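Local coordinates for protein DNA polymerase III, beta subunit (Thermotoga maritima, PDB 1VPK) that probably confers processivity on DNA polymerases by tethering them to DNA, encircling the duplex as a ring-shaped head-to-tail homodimer, at residues E21-K25 against A67-A71; T131-G136 against R228-V234; T265-R271 against E345-F351. All blocks are in the same frame, centred on the assembly; numbering follows the deposited sequence.

Contact 1: residues E21-K25 against A67-A71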
loop_
_atom_site.group_PDB
_atom_site.type_symbol
_atom_site.label_atom_id
_atom_site.label_comp_id
_atom_site.label_asym_id
_atom_site.label_seq_id
_atom_site.Cartn_x
_atom_site.Cartn_y
_atom_site.Cartn_z
ATOM N N GLU A 21 19.167 -13.663 14.908
ATOM C CA GLU A 21 20.134 -14.296 13.978
ATOM C C GLU A 21 19.456 -15.121 12.897
ATOM O O GLU A 21 19.805 -15.007 11.719
ATOM C CB GLU A 21 21.112 -15.170 14.740
ATOM C CG GLU A 21 22.100 -15.951 13.882
ATOM C CD GLU A 21 23.094 -15.117 13.072
ATOM O OE1 GLU A 21 23.234 -13.881 13.263
ATOM O OE2 GLU A 21 23.820 -15.743 12.275
ATOM N N LEU A 22 18.526 -15.996 13.299
ATOM C CA LEU A 22 17.813 -16.804 12.365
ATOM C C LEU A 22 17.052 -15.944 11.391
ATOM O O LEU A 22 17.029 -16.238 10.193
ATOM C CB LEU A 22 16.833 -17.768 13.106
ATOM C CG LEU A 22 16.123 -18.801 12.245
ATOM C CD1 LEU A 22 17.123 -19.770 11.584
ATOM C CD2 LEU A 22 15.070 -19.576 13.091
ATOM N N LYS A 23 16.327 -14.960 11.904
ATOM C CA LYS A 23 15.576 -14.016 11.075
ATOM C C LYS A 23 16.458 -13.289 10.037
ATOM O O LYS A 23 16.122 -13.192 8.847
ATOM C CB LYS A 23 14.927 -12.982 11.984
ATOM C CG LYS A 23 13.913 -12.078 11.288
ATOM C CD LYS A 23 13.077 -11.278 12.337
ATOM C CE LYS A 23 13.913 -10.280 13.147
ATOM N NZ LYS A 23 13.089 -9.416 14.096
ATOM N N ASP A 24 17.574 -12.745 10.515
ATOM C CA ASP A 24 18.566 -12.050 9.672
ATOM C C ASP A 24 19.109 -12.951 8.546
ATOM O O ASP A 24 19.144 -12.554 7.379
ATOM C CB ASP A 24 19.703 -11.522 10.560
ATOM C CG ASP A 24 19.247 -10.405 11.500
ATOM O OD1 ASP A 24 18.015 -10.148 11.600
ATOM O OD2 ASP A 24 20.127 -9.782 12.146
ATOM N N LYS A 25 19.506 -14.178 8.868
ATOM C CA LYS A 25 20.056 -15.083 7.831
ATOM C C LYS A 25 19.031 -15.606 6.812
ATOM O O LYS A 25 19.337 -15.741 5.615
ATOM C CB LYS A 25 20.846 -16.240 8.487
ATOM C CG LYS A 25 22.033 -15.717 9.316
ATOM C CD LYS A 25 23.168 -15.233 8.357
ATOM C CE LYS A 25 24.242 -14.364 9.003
ATOM N NZ LYS A 25 24.959 -14.848 10.182
ATOM N N ALA A 67 24.690 -18.867 3.721
ATOM C CA ALA A 67 24.746 -18.103 4.946
ATOM C C ALA A 67 25.127 -19.018 6.107
ATOM O O ALA A 67 24.462 -20.060 6.384
ATOM C CB ALA A 67 23.392 -17.475 5.178
ATOM N N THR A 68 26.204 -18.654 6.796
ATOM C CA THR A 68 26.601 -19.361 8.005
ATOM C C THR A 68 25.811 -18.758 9.192
ATOM O O THR A 68 25.807 -17.540 9.392
ATOM C CB THR A 68 28.103 -19.302 8.162
ATOM O OG1 THR A 68 28.692 -19.935 7.016
ATOM C CG2 THR A 68 28.575 -20.037 9.405
ATOM N N VAL A 69 25.080 -19.622 9.910
ATOM C CA VAL A 69 24.250 -19.192 11.024
ATOM C C VAL A 69 25.083 -19.324 12.308
ATOM O O VAL A 69 25.674 -20.379 12.607
ATOM C CB VAL A 69 22.954 -20.009 11.115
ATOM C CG1 VAL A 69 21.991 -19.403 12.149
ATOM C CG2 VAL A 69 22.263 -20.038 9.768
ATOM N N ASN A 70 25.190 -18.233 13.026
ATOM C CA ASN A 70 25.909 -18.238 14.310
ATOM C C ASN A 70 24.965 -18.627 15.427
ATOM O O ASN A 70 24.220 -17.802 15.916
ATOM C CB ASN A 70 26.493 -16.874 14.558
ATOM C CG ASN A 70 27.489 -16.510 13.514
ATOM O OD1 ASN A 70 28.417 -17.304 13.250
ATOM N ND2 ASN A 70 27.317 -15.323 12.882
ATOM N N ALA A 71 24.977 -19.910 15.773
ATOM C CA ALA A 71 24.119 -20.484 16.832
ATOM C C ALA A 71 24.887 -20.717 18.116
ATOM O O ALA A 71 26.103 -20.735 18.139
ATOM C CB ALA A 71 23.506 -21.778 16.359
#
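Lys25 and Glu21, one turn apart on helix 19-29, present a paired charge to the chain leaving strand 63-68. Their salt bridge is short, with NZ of Lys25 2.5 Å from OE2 of Glu21, and each partner goes on to bind backbone across the contact. Lys25 NZ donates to the carbonyl oxygen O of Thr68 at 2.9 Å, while Glu21 OE2 accepts from the backbone N of Asn70 at 2.9 Å in a nearly linear bond. Thr68 O and Asn70 N, on either side of Val69 in sequence, are thus both bound by helix side chains.

Alongside the charges the contact is apolar. Val69 lies against the aliphatic parts of both side chains, its CG1 3.9 Å from CG of Glu21 and its CG2 4.3 Å from CB of Lys25; Lys25 CD also rests 3.9 Å from CB of Ala67. The ammonium group of Lys25 has a further salt-bridge partner in Asp240, at the turn between strands 233-237 and 241-246, so the cluster also reaches the strand pair next to 63-68 in the sheet. The arrangement is helix-on-sheet packing, as in bacterial beta processivity rings, where helices on the inner side are backed by antiparallel sheets.

Contact 2: residues T131-G136 against R228-V234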
loop_
_atom_site.group_PDB
_atom_site.type_symbol
_atom_site.label_atom_id
_atom_site.label_comp_id
_atom_site.label_asym_id
_atom_site.label_seq_id
_atom_site.Cartn_x
_atom_site.Cartn_y
_atom_site.Cartn_z
ATOM N N THR A 131 29.100 -22.716 -4.586
ATOM C CA THR A 131 30.531 -22.440 -4.433
ATOM C C THR A 131 30.932 -21.073 -4.988
ATOM O O THR A 131 30.311 -20.557 -5.930
ATOM C CB THR A 131 31.420 -23.507 -5.079
ATOM O OG1 THR A 131 31.349 -23.392 -6.503
ATOM C CG2 THR A 131 31.008 -24.926 -4.639
ATOM N N PRO A 132 31.969 -20.474 -4.367
ATOM C CA PRO A 132 32.328 -19.110 -4.714
ATOM C C PRO A 132 33.051 -19.013 -6.048
ATOM O O PRO A 132 33.475 -20.012 -6.617
ATOM C CB PRO A 132 33.256 -18.682 -3.554
ATOM C CG PRO A 132 33.194 -19.764 -2.531
ATOM C CD PRO A 132 32.820 -20.993 -3.270
ATOM N N ALA A 133 33.199 -17.778 -6.510
ATOM C CA ALA A 133 33.988 -17.496 -7.694
ATOM C C ALA A 133 35.436 -17.918 -7.424
ATOM O O ALA A 133 35.880 -17.992 -6.286
ATOM C CB ALA A 133 33.915 -16.072 -8.015
ATOM N N GLU A 134 36.161 -18.162 -8.499
ATOM C CA GLU A 134 37.561 -18.521 -8.446
ATOM C C GLU A 134 38.351 -17.247 -8.294
ATOM O O GLU A 134 37.771 -16.159 -8.200
ATOM C CB GLU A 134 37.976 -19.202 -9.752
ATOM C CG GLU A 134 37.097 -20.368 -10.135
ATOM C CD GLU A 134 37.555 -21.645 -9.533
ATOM O OE1 GLU A 134 38.401 -22.279 -10.181
ATOM O OE2 GLU A 134 37.075 -22.024 -8.439
ATOM N N SER A 135 39.680 -17.392 -8.277
ATOM C CA SER A 135 40.580 -16.249 -8.288
ATOM C C SER A 135 40.335 -15.422 -9.523
ATOM O O SER A 135 40.067 -15.958 -10.601
ATOM C CB SER A 135 42.026 -16.709 -8.319
ATOM O OG SER A 135 42.215 -17.501 -9.469
ATOM N N GLY A 136 40.453 -14.114 -9.370
ATOM C CA GLY A 136 40.318 -13.228 -10.504
ATOM C C GLY A 136 40.640 -11.818 -10.113
ATOM O O GLY A 136 41.764 -11.518 -9.786
ATOM N N ARG A 228 34.535 -10.323 -5.796
ATOM C CA ARG A 228 35.519 -11.028 -6.643
ATOM C C ARG A 228 34.878 -11.485 -7.944
ATOM O O ARG A 228 33.758 -12.041 -7.953
ATOM C CB ARG A 228 36.113 -12.247 -5.935
ATOM C CG ARG A 228 37.335 -12.867 -6.676
ATOM C CD ARG A 228 38.042 -13.936 -5.813
ATOM N NE ARG A 228 37.124 -15.006 -5.433
ATOM C CZ ARG A 228 36.477 -15.102 -4.266
ATOM N NH1 ARG A 228 36.608 -14.174 -3.316
ATOM N NH2 ARG A 228 35.641 -16.125 -4.056
ATOM N N TYR A 229 35.589 -11.265 -9.036
ATOM C CA TYR A 229 35.105 -11.606 -10.348
ATOM C C TYR A 229 36.104 -12.519 -11.017
ATOM O O TYR A 229 37.296 -12.177 -11.092
ATOM C CB TYR A 229 34.924 -10.319 -11.150
ATOM C CG TYR A 229 34.641 -10.490 -12.639
ATOM C CD1 TYR A 229 33.571 -11.207 -13.070
ATOM C CD2 TYR A 229 35.449 -9.874 -13.611
ATOM C CE1 TYR A 229 33.297 -11.374 -14.431
ATOM C CE2 TYR A 229 35.163 -10.018 -15.001
ATOM C CZ TYR A 229 34.068 -10.770 -15.381
ATOM O OH TYR A 229 33.731 -10.971 -16.710
ATOM N N ASP A 230 35.640 -13.671 -11.513
ATOM C CA ASP A 230 36.568 -14.648 -12.149
ATOM C C ASP A 230 36.403 -14.824 -13.656
ATOM O O ASP A 230 37.009 -15.719 -14.244
ATOM C CB ASP A 230 36.545 -16.020 -11.428
ATOM C CG ASP A 230 35.216 -16.748 -11.547
ATOM O OD1 ASP A 230 34.366 -16.357 -12.384
ATOM O OD2 ASP A 230 35.015 -17.705 -10.752
ATOM N N GLY A 231 35.632 -13.952 -14.287
ATOM C CA GLY A 231 35.353 -14.073 -15.724
ATOM C C GLY A 231 34.004 -14.710 -15.989
ATOM O O GLY A 231 33.446 -14.552 -17.059
ATOM N N ARG A 232 33.485 -15.472 -15.025
ATOM C CA ARG A 232 32.199 -16.144 -15.200
ATOM C C ARG A 232 31.234 -15.874 -14.084
ATOM O O ARG A 232 30.040 -15.832 -14.328
ATOM C CB ARG A 232 32.376 -17.670 -15.346
ATOM C CG ARG A 232 33.179 -18.073 -16.569
ATOM C CD ARG A 232 34.534 -18.715 -16.195
ATOM N N ARG A 233 31.759 -15.719 -12.863
ATOM C CA ARG A 233 30.966 -15.472 -11.695
ATOM C C ARG A 233 31.538 -14.372 -10.833
ATOM O O ARG A 233 32.750 -14.147 -10.823
ATOM C CB ARG A 233 30.912 -16.758 -10.867
ATOM C CG ARG A 233 30.301 -17.906 -11.627
ATOM C CD ARG A 233 29.576 -18.801 -10.693
ATOM N NE ARG A 233 30.505 -19.603 -9.923
ATOM C CZ ARG A 233 30.126 -20.467 -8.978
ATOM N NH1 ARG A 233 28.836 -20.623 -8.651
ATOM N NH2 ARG A 233 31.054 -21.168 -8.332
ATOM N N VAL A 234 30.657 -13.718 -10.099
ATOM C CA VAL A 234 31.007 -12.685 -9.135
ATOM C C VAL A 234 30.509 -13.179 -7.754
ATOM O O VAL A 234 29.319 -13.531 -7.600
ATOM C CB VAL A 234 30.306 -11.374 -9.491
ATOM C CG1 VAL A 234 30.572 -10.253 -8.439
ATOM C CG2 VAL A 234 30.741 -10.906 -10.864
HETATM O O HOH W 1 27.858 -22.648 -7.092
#
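Two arginines and an aspartate of the 228-234 hairpin bind the extended segment 131-136, largely through its backbone. Arg228 NH2 donates to Ala133 O at 2.9 Å; its NE adds weak bonds to the same Ala133 O at 3.3 Å and to Glu134 O at 3.1 Å. Asp230 divides its carboxylate: OD2 accepts from Glu134 N at 2.6 Å, whereas OD1 takes the amides of its own turn, Arg232 N at 2.9 Å and Arg233 N at 2.7 Å. At the other end, Arg233 NH2 donates to Thr131 OG1 at 2.9 Å, and a water accepts from both Arg233 NH1 (2.7 Å) and Thr131 N (2.8 Å). Ala133 CB fits beneath this network, 3.6 Å from Arg233 O, and Ala133 N is bound by Ser235 OG. Gly136 CA approaches Tyr229 O to 3.3 Å, where a side chain would clash. An Asx turn at Asp230 closes the hairpin, which holds the connection from strand 115-120 to strand 137-142, consistent with the interdomain linker of this family.

Contact 3: residues T265-R271 against E345-F351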
loop_
_atom_site.group_PDB
_atom_site.type_symbol
_atom_site.label_atom_id
_atom_site.label_comp_id
_atom_site.label_asym_id
_atom_site.label_seq_id
_atom_site.Cartn_x
_atom_site.Cartn_y
_atom_site.Cartn_z
ATOM N N THR A 265 20.822 23.986 -24.202
ATOM C CA THR A 265 19.929 24.522 -23.189
ATOM C C THR A 265 20.212 23.836 -21.832
ATOM O O THR A 265 20.330 22.618 -21.753
ATOM C CB THR A 265 18.467 24.284 -23.597
ATOM O OG1 THR A 265 18.248 24.787 -24.928
ATOM C CG2 THR A 265 17.534 24.960 -22.648
ATOM N N LYS A 266 20.351 24.642 -20.783
ATOM C CA LYS A 266 20.466 24.137 -19.419
ATOM C C LYS A 266 19.436 24.824 -18.527
ATOM O O LYS A 266 19.319 26.021 -18.556
ATOM C CB LYS A 266 21.861 24.461 -18.886
ATOM C CG LYS A 266 22.119 23.905 -17.492
ATOM C CD LYS A 266 23.365 24.508 -16.880
ATOM C CE LYS A 266 24.619 24.141 -17.666
ATOM N NZ LYS A 266 24.899 22.709 -17.434
ATOM N N VAL A 267 18.716 24.048 -17.735
ATOM C CA VAL A 267 17.712 24.558 -16.829
ATOM C C VAL A 267 18.078 24.123 -15.401
ATOM O O VAL A 267 18.390 22.958 -15.154
ATOM C CB VAL A 267 16.360 23.981 -17.212
ATOM C CG1 VAL A 267 15.373 24.212 -16.185
ATOM C CG2 VAL A 267 15.859 24.591 -18.514
ATOM N N VAL A 268 18.130 25.082 -14.488
ATOM C CA VAL A 268 18.283 24.770 -13.071
ATOM C C VAL A 268 16.941 25.022 -12.436
ATOM O O VAL A 268 16.333 26.075 -12.622
ATOM C CB VAL A 268 19.413 25.590 -12.418
ATOM C CG1 VAL A 268 19.502 25.316 -10.917
ATOM C CG2 VAL A 268 20.727 25.277 -13.091
ATOM N N VAL A 269 16.477 24.047 -11.670
ATOM C CA VAL A 269 15.124 24.072 -11.145
ATOM C C VAL A 269 15.097 23.273 -9.844
ATOM O O VAL A 269 15.829 22.305 -9.700
ATOM C CB VAL A 269 14.121 23.514 -12.196
ATOM C CG1 VAL A 269 14.390 22.070 -12.522
ATOM C CG2 VAL A 269 12.661 23.693 -11.744
ATOM N N SER A 270 14.256 23.709 -8.904
ATOM C CA SER A 270 14.049 23.021 -7.625
ATOM C C SER A 270 13.515 21.595 -7.869
ATOM O O SER A 270 12.631 21.391 -8.681
ATOM C CB SER A 270 13.097 23.836 -6.712
ATOM O OG SER A 270 12.416 22.959 -5.846
ATOM N N ARG A 271 14.097 20.606 -7.199
ATOM C CA ARG A 271 13.614 19.224 -7.313
ATOM C C ARG A 271 12.156 19.070 -6.802
ATOM O O ARG A 271 11.332 18.451 -7.454
ATOM C CB ARG A 271 14.558 18.299 -6.540
ATOM C CG ARG A 271 14.317 16.801 -6.750
ATOM C CD ARG A 271 15.403 16.015 -6.084
ATOM N NE ARG A 271 15.332 16.158 -4.636
ATOM C CZ ARG A 271 14.646 15.381 -3.811
ATOM N NH1 ARG A 271 13.971 14.321 -4.249
ATOM N NH2 ARG A 271 14.684 15.649 -2.506
ATOM N N GLU A 345 18.497 19.695 -3.392
ATOM C CA GLU A 345 17.294 20.507 -3.488
ATOM C C GLU A 345 17.078 21.055 -4.870
ATOM O O GLU A 345 15.937 21.334 -5.231
ATOM C CB GLU A 345 17.325 21.674 -2.526
ATOM C CG GLU A 345 17.350 21.260 -1.109
ATOM C CD GLU A 345 17.476 22.424 -0.151
ATOM O OE1 GLU A 345 17.107 23.552 -0.498
ATOM O OE2 GLU A 345 17.973 22.200 0.975
ATOM N N GLU A 346 18.185 21.214 -5.613
ATOM C CA GLU A 346 18.192 21.697 -6.978
ATOM C C GLU A 346 18.781 20.657 -7.909
ATOM O O GLU A 346 19.697 19.927 -7.555
ATOM C CB GLU A 346 19.024 22.985 -7.096
ATOM C CG GLU A 346 18.454 24.173 -6.334
ATOM C CD GLU A 346 17.250 24.789 -6.981
ATOM O OE1 GLU A 346 17.214 24.873 -8.218
ATOM O OE2 GLU A 346 16.335 25.230 -6.262
ATOM N N ILE A 347 18.258 20.627 -9.116
ATOM C CA ILE A 347 18.740 19.737 -10.162
ATOM C C ILE A 347 18.985 20.551 -11.445
ATOM O O ILE A 347 18.458 21.681 -11.598
ATOM C CB ILE A 347 17.742 18.564 -10.442
ATOM C CG1 ILE A 347 16.409 19.058 -11.015
ATOM C CG2 ILE A 347 17.453 17.785 -9.164
ATOM C CD1 ILE A 347 16.180 18.683 -12.426
ATOM N N GLU A 348 19.787 19.980 -12.343
ATOM C CA GLU A 348 19.898 20.502 -13.689
ATOM C C GLU A 348 19.320 19.567 -14.711
ATOM O O GLU A 348 19.420 18.345 -14.592
ATOM C CB GLU A 348 21.344 20.709 -14.145
ATOM C CG GLU A 348 22.248 21.326 -13.233
ATOM C CD GLU A 348 23.497 21.761 -13.974
ATOM O OE1 GLU A 348 23.919 21.096 -14.968
ATOM O OE2 GLU A 348 24.022 22.796 -13.577
ATOM N N MET A 349 18.693 20.167 -15.705
ATOM C CA MET A 349 18.228 19.488 -16.893
ATOM C C MET A 349 18.960 20.087 -18.080
ATOM O O MET A 349 18.893 21.286 -18.275
ATOM C CB MET A 349 16.765 19.715 -17.082
ATOM C CG MET A 349 15.901 19.218 -15.937
ATOM S SD MET A 349 14.175 19.288 -16.358
ATOM C CE MET A 349 13.811 17.880 -17.313
ATOM N N ASN A 350 19.604 19.235 -18.886
ATOM C CA ASN A 350 20.501 19.639 -19.968
ATOM C C ASN A 350 19.979 19.030 -21.270
ATOM O O ASN A 350 19.746 17.817 -21.326
ATOM C CB ASN A 350 21.913 19.130 -19.700
ATOM C CG ASN A 350 22.603 19.847 -18.516
ATOM O OD1 ASN A 350 23.067 20.950 -18.672
ATOM N ND2 ASN A 350 22.700 19.184 -17.358
ATOM N N PHE A 351 19.820 19.857 -22.302
ATOM C CA PHE A 351 19.177 19.472 -23.545
ATOM C C PHE A 351 20.020 19.897 -24.732
ATOM O O PHE A 351 20.799 20.873 -24.654
ATOM C CB PHE A 351 17.833 20.171 -23.706
ATOM C CG PHE A 351 16.895 20.064 -22.515
ATOM C CD1 PHE A 351 16.945 20.986 -21.515
ATOM C CD2 PHE A 351 15.935 19.065 -22.436
ATOM C CE1 PHE A 351 16.077 20.939 -20.436
ATOM C CE2 PHE A 351 15.038 19.028 -21.355
ATOM C CZ PHE A 351 15.134 19.978 -20.358
HETATM O O HOH W 2 13.838 20.956 -3.716
#
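Lys266 and Glu348 form a salt bridge, NZ to OE1 at 3.1 Å, and Lys266 NZ also donates to OD1 of Asn350 at 2.8 Å; Asn350 ND2 in turn donates to Glu348 OE1 at 3.3 Å, closing a polar triangle on the face that also carries Val268. The backbones of strands 265-270 and 346-351 pair antiparallel, with reciprocal bonds at three hydrogen-bonded pairs: Thr265 with Phe351, Val267 with Met349 (Val267 N to Met349 O 2.8 Å), and Val269 with Ile347. The ladder is prolonged by Arg271 N, which donates to Glu345 O at 2.8 Å where helix 271-285 begins. Ser270 is the N-cap of that helix, its OG binding Glu273 N.

The opposite face is largely apolar, though Thr265 OG1 there binds Glu324 O. Val269 CG1 meets Ile347 CD1 at 3.8 Å, and Val267 CG2 touches the ring edge of Phe351 at CE1, 4.1 Å away. Phe351 continues this packing onto Leu326, Ile328 and Phe330, and Ile347 and Met349 onto Ile360. Alternation therefore gives the strand pair two chemistries: a partly exposed face held by charge and amide groups, and a buried, mainly hydrophobic one that joins the core of the C-terminal domain.

The contacts follow one another along the chain, each closing before the next opens. Contacts 1 and 2 have centres about 24 Å apart and nearest atoms about 10 Å apart, and both reach one antiparallel sheet: strand 63-68 of contact 1 adjoins strand 241-246, which adjoins strand 233-237 of contact 2. This sheet crosses from the N-terminal to the central domain. Contact 3 belongs to another sheet, including strands 187-194 and 368-372, which joins the central to the C-terminal domain. Its centre is about 46 Å from that of contact 1, across the chain's centre, and about 41 Å from that of contact 2. They sample an arc of three domains, half of the dimeric ring.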